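Local coordinates for type III effector XopAI (Xanthomonas citri, PDB 6K93), which has a mono-ADP-ribosyltransferase fold and probably acts inside host plant cells as a secreted effector that binds arginine-containing peptides, at residues Arg139-Arg142 against Trp143-Met146; Ser209-Glu212 against Glu213-Tyr216. All coordinates share one frame; numbering follows the deposited sequence.

Interaction 1: residues Arg139-Arg142 against Trp143-Met146; sequences RQQR and WNGM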
loop_
_atom_site.group_PDB
_atom_site.type_symbol
_atom_site.label_atom_id
_atom_site.label_comp_id
_atom_site.label_asym_id
_atom_site.label_seq_id
_atom_site.Cartn_x
_atom_site.Cartn_y
_atom_site.Cartn_z
ATOM N N ARG A 139 -4.524 -17.191 11.468
ATOM C CA ARG A 139 -3.748 -16.179 10.762
ATOM C C ARG A 139 -2.253 -16.413 10.888
ATOM O O ARG A 139 -1.480 -16.022 9.996
ATOM C CB ARG A 139 -4.164 -14.811 11.247
ATOM C CG ARG A 139 -5.595 -14.518 10.790
ATOM C CD ARG A 139 -6.073 -13.109 11.059
ATOM N NE ARG A 139 -5.316 -12.080 10.354
ATOM C CZ ARG A 139 -5.555 -11.646 9.122
ATOM N NH1 ARG A 139 -6.552 -12.155 8.407
ATOM N NH2 ARG A 139 -4.787 -10.696 8.608
ATOM N N GLN A 140 -1.820 -17.084 11.950
ATOM C CA GLN A 140 -0.432 -17.528 12.015
ATOM C C GLN A 140 -0.124 -18.517 10.903
ATOM O O GLN A 140 0.937 -18.454 10.282
ATOM C CB GLN A 140 -0.150 -18.169 13.373
ATOM C CG GLN A 140 1.201 -18.768 13.471
ATOM C CD GLN A 140 1.739 -18.668 14.868
ATOM O OE1 GLN A 140 1.823 -19.665 15.577
ATOM N NE2 GLN A 140 2.072 -17.444 15.291
ATOM N N GLN A 141 -1.032 -19.456 10.652
ATOM C CA GLN A 141 -0.830 -20.399 9.558
ATOM C C GLN A 141 -0.793 -19.669 8.228
ATOM O O GLN A 141 0.052 -19.965 7.367
ATOM C CB GLN A 141 -1.934 -21.449 9.567
ATOM C CG GLN A 141 -1.810 -22.429 10.719
ATOM C CD GLN A 141 -0.442 -23.078 10.774
ATOM O OE1 GLN A 141 0.002 -23.688 9.799
ATOM N NE2 GLN A 141 0.250 -22.924 11.897
ATOM N N ARG A 142 -1.688 -18.694 8.052
ATOM C CA ARG A 142 -1.695 -17.897 6.828
ATOM C C ARG A 142 -0.366 -17.158 6.654
ATOM O O ARG A 142 0.235 -17.170 5.573
ATOM C CB ARG A 142 -2.853 -16.910 6.863
ATOM C CG ARG A 142 -2.908 -16.038 5.632
ATOM C CD ARG A 142 -4.179 -15.211 5.525
ATOM N NE ARG A 142 -4.702 -15.278 4.160
ATOM C CZ ARG A 142 -5.542 -14.398 3.623
ATOM N NH1 ARG A 142 -5.923 -14.552 2.363
ATOM N NH2 ARG A 142 -5.924 -13.321 4.301
ATOM N N TRP A 143 0.116 -16.523 7.727
ATOM C CA TRP A 143 1.402 -15.826 7.722
ATOM C C TRP A 143 2.523 -16.777 7.307
ATOM O O TRP A 143 3.317 -16.473 6.410
ATOM C CB TRP A 143 1.684 -15.215 9.129
ATOM C CG TRP A 143 3.071 -14.665 9.214
ATOM C CD1 TRP A 143 4.190 -15.327 9.655
ATOM C CD2 TRP A 143 3.508 -13.357 8.849
ATOM N NE1 TRP A 143 5.297 -14.526 9.542
ATOM C CE2 TRP A 143 4.897 -13.302 9.065
ATOM C CE3 TRP A 143 2.862 -12.225 8.365
ATOM C CZ2 TRP A 143 5.644 -12.159 8.788
ATOM C CZ3 TRP A 143 3.609 -11.085 8.116
ATOM C CH2 TRP A 143 4.970 -11.064 8.328
ATOM N N ASN A 144 2.602 -17.942 7.950
ATOM C CA ASN A 144 3.640 -18.907 7.607
ATOM C C ASN A 144 3.570 -19.282 6.133
ATOM O O ASN A 144 4.601 -19.403 5.470
ATOM C CB ASN A 144 3.507 -20.153 8.473
ATOM C CG ASN A 144 3.822 -19.889 9.931
ATOM O OD1 ASN A 144 4.410 -18.873 10.278
ATOM N ND2 ASN A 144 3.415 -20.811 10.793
ATOM N N GLY A 145 2.362 -19.472 5.606
ATOM C CA GLY A 145 2.224 -19.817 4.197
ATOM C C GLY A 145 2.686 -18.709 3.273
ATOM O O GLY A 145 3.314 -18.974 2.236
ATOM N N MET A 146 2.361 -17.459 3.618
ATOM C CA MET A 146 2.840 -16.335 2.815
ATOM C C MET A 146 4.367 -16.224 2.889
ATOM O O MET A 146 5.030 -15.972 1.867
ATOM C CB MET A 146 2.161 -15.052 3.271
ATOM C CG MET A 146 0.730 -15.028 2.883
ATOM S SD MET A 146 0.054 -13.370 3.134
ATOM C CE MET A 146 -0.226 -13.619 4.701
HETATM O O HOH W 1 2.454 -23.419 9.315
#
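Arg-142 and Met-146 meet one helical turn apart through two different torsions: Arg-142 holds CG opposite its own backbone N (chi1 179°), while Met-146 swings CG beside its N and then bends at chi3 (-83°), which turns its methyl back along the helix. Met-146 CE thereby rests 3.7 Å from Arg-142 CG, so the methionine packs on the aliphatic part of the arginine, whose guanidinium continues to a salt bridge with Glu-279. The opposite flank is polar. Gln-141 and Asn-144 keep their amides nearly perpendicular, and a single water joins them, giving a proton to Gln-141 OE1 in a short bond of 2.5 Å and accepting one from Asn-144 ND2 at 3.1 Å. Beneath both flanks runs the regular i to i+4 backbone pattern: Trp-143 N to Arg-139 O is 2.8 Å, and Met-146 N bonds to Arg-142 O with an N-H...O angle of 161°. Trp-143 sends its indole off the helix to pack against Phe-123 and Val-169, and Arg-139 is held by Leu-127 O and Asp-178, with a cation-pi contact to Trp-131. A solvent-facing side built from Gln-141, Asn-144 and Gly-145, set against a buried side carrying Arg-139, Trp-143 and Met-146, is the signature of an amphipathic alpha-helix, here helix 136-156 packed on helices 117-128 and 165-174.

Interaction 2: residues Ser209-Glu212 against Glu213-Tyr216; sequences SLPE and EYSY
The backbone leaves helix 194-209 at Leu-210, runs extended through Pro-211 and then curls into a short 3-10 turn, in which Tyr-214 N bonds to Pro-211 O (2.9 Å) and Ser-215 N to Glu-212 O (2.9 Å). These two successive i to i+3 bonds set the spacing of the side chains. Glu-212 bends at chi2 (61°) and reaches forward to Ser-215, whose OG donates to Glu-212 OE1 across 2.7 Å. The hydroxyl reaches that oxygen from above the carboxylate plane rather than within it, and Lys-272 NZ bonds to the same hydroxyl, which thus links the carboxylate to a nearby positive charge that would probably stabilise it. A water lies 2.8 Å from Glu-212 O and 2.9 Å from Ser-215 O. On the apolar side, Pro-211 and Tyr-214 lie alongside each other and point the same way, with Pro-211 CG 3.8 Å from Tyr-214 CD1. Leu-210 CD2 sits over the centre of the phenol ring, 4.3 Å above its plane, while Pro-211 O lies at the ring's edge. The ring is thus covered on one face by leucine and flanked by proline, and its hydroxyl is tied to Glu-159. Glu-213 bends back along the chain, bringing OE1 to 3.3 Å from Pro-211 CB. The turn connects helix 194-209 to strand 218-224, an outer strand of the five-stranded mixed sheet, and Leu-210 and Tyr-214 both pack on Lys-272 of the short strand 272-273.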
loop_
_atom_site.group_PDB
_atom_site.type_symbol
_atom_site.label_atom_id
_atom_site.label_comp_id
_atom_site.label_asym_id
_atom_site.label_seq_id
_atom_site.Cartn_x
_atom_site.Cartn_y
_atom_site.Cartn_z
ATOM N N SER A 209 11.908 -0.990 -2.708
ATOM C CA SER A 209 13.028 -1.899 -2.851
ATOM C C SER A 209 12.882 -2.827 -4.053
ATOM O O SER A 209 13.896 -3.374 -4.504
ATOM C CB SER A 209 13.226 -2.707 -1.571
ATOM O OG SER A 209 12.121 -3.463 -1.217
ATOM N N LEU A 210 11.673 -2.984 -4.614
ATOM C CA LEU A 210 11.519 -3.773 -5.833
ATOM C C LEU A 210 12.450 -3.229 -6.909
ATOM O O LEU A 210 12.571 -2.007 -7.061
ATOM C CB LEU A 210 10.086 -3.725 -6.367
ATOM C CG LEU A 210 9.087 -4.657 -5.678
ATOM C CD1 LEU A 210 7.679 -4.382 -6.129
ATOM C CD2 LEU A 210 9.437 -6.143 -5.877
ATOM N N PRO A 211 13.104 -4.088 -7.686
ATOM C CA PRO A 211 13.981 -3.578 -8.745
ATOM C C PRO A 211 13.197 -2.881 -9.849
ATOM O O PRO A 211 11.977 -3.037 -9.998
ATOM C CB PRO A 211 14.707 -4.822 -9.260
ATOM C CG PRO A 211 13.941 -5.999 -8.751
ATOM C CD PRO A 211 13.151 -5.554 -7.541
ATOM N N GLU A 212 13.942 -2.098 -10.641
ATOM C CA GLU A 212 13.316 -1.186 -11.590
ATOM C C GLU A 212 12.551 -1.914 -12.689
ATOM O O GLU A 212 11.622 -1.340 -13.275
ATOM C CB GLU A 212 14.379 -0.259 -12.189
ATOM C CG GLU A 212 13.911 0.659 -13.313
ATOM C CD GLU A 212 12.807 1.634 -12.930
ATOM O OE1 GLU A 212 12.423 1.744 -11.745
ATOM O OE2 GLU A 212 12.320 2.319 -13.849
ATOM N N GLU A 213 12.859 -3.177 -12.960
ATOM C CA GLU A 213 12.073 -3.890 -13.961
ATOM C C GLU A 213 10.624 -4.103 -13.531
ATOM O O GLU A 213 9.793 -4.437 -14.378
ATOM C CB GLU A 213 12.743 -5.224 -14.305
ATOM C CG GLU A 213 13.041 -6.101 -13.105
ATOM C CD GLU A 213 14.492 -6.028 -12.653
ATOM O OE1 GLU A 213 15.063 -4.913 -12.577
ATOM O OE2 GLU A 213 15.062 -7.099 -12.359
ATOM N N TYR A 214 10.300 -3.913 -12.245
ATOM C CA TYR A 214 8.928 -3.978 -11.778
ATOM C C TYR A 214 8.176 -2.666 -11.958
ATOM O O TYR A 214 6.959 -2.647 -11.769
ATOM C CB TYR A 214 8.882 -4.406 -10.292
ATOM C CG TYR A 214 9.148 -5.883 -10.151
ATOM C CD1 TYR A 214 10.448 -6.378 -10.202
ATOM C CD2 TYR A 214 8.106 -6.793 -10.013
ATOM C CE1 TYR A 214 10.702 -7.739 -10.104
ATOM C CE2 TYR A 214 8.356 -8.147 -9.924
ATOM C CZ TYR A 214 9.645 -8.612 -9.966
ATOM O OH TYR A 214 9.873 -9.971 -9.879
ATOM N N SER A 215 8.847 -1.590 -12.358
ATOM C CA SER A 215 8.148 -0.341 -12.644
ATOM C C SER A 215 7.347 -0.470 -13.925
ATOM O O SER A 215 7.805 -1.066 -14.904
ATOM C CB SER A 215 9.142 0.813 -12.792
ATOM O OG SER A 215 9.757 1.120 -11.570
ATOM N N TYR A 216 6.172 0.136 -13.928
ATOM C CA TYR A 216 5.314 0.189 -15.102
ATOM C C TYR A 216 5.366 1.583 -15.703
ATOM O O TYR A 216 5.128 2.575 -15.000
ATOM C CB TYR A 216 3.869 -0.153 -14.748
ATOM C CG TYR A 216 3.021 -0.236 -15.993
ATOM C CD1 TYR A 216 3.239 -1.227 -16.933
ATOM C CD2 TYR A 216 2.031 0.698 -16.238
ATOM C CE1 TYR A 216 2.476 -1.295 -18.062
ATOM C CE2 TYR A 216 1.258 0.639 -17.379
ATOM C CZ TYR A 216 1.493 -0.366 -18.284
ATOM O OH TYR A 216 0.750 -0.420 -19.439
HETATM O O HOH W 2 10.520 -0.740 -15.821
#

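Interactions 1 and 2 illustrate two ways in which a short continuous segment organises its own side chains: by the i to i+4 repeat of an alpha-helix in 139-146, and by two successive i to i+3 bonds of a short 3-10 turn within 209-216. They do not touch; their centres are 26 Å apart and their nearest atoms about 13 Å. Interaction 1 lies in the helical part of the chain, whereas interaction 2 marks the passage from helix 194-209 into the mixed sheet. Both belong to the part of the chain related to NAD:arginine ADP-ribosyltransferases. Neither includes a bound peptide or nucleotide, and no role in peptide binding can be assigned to either.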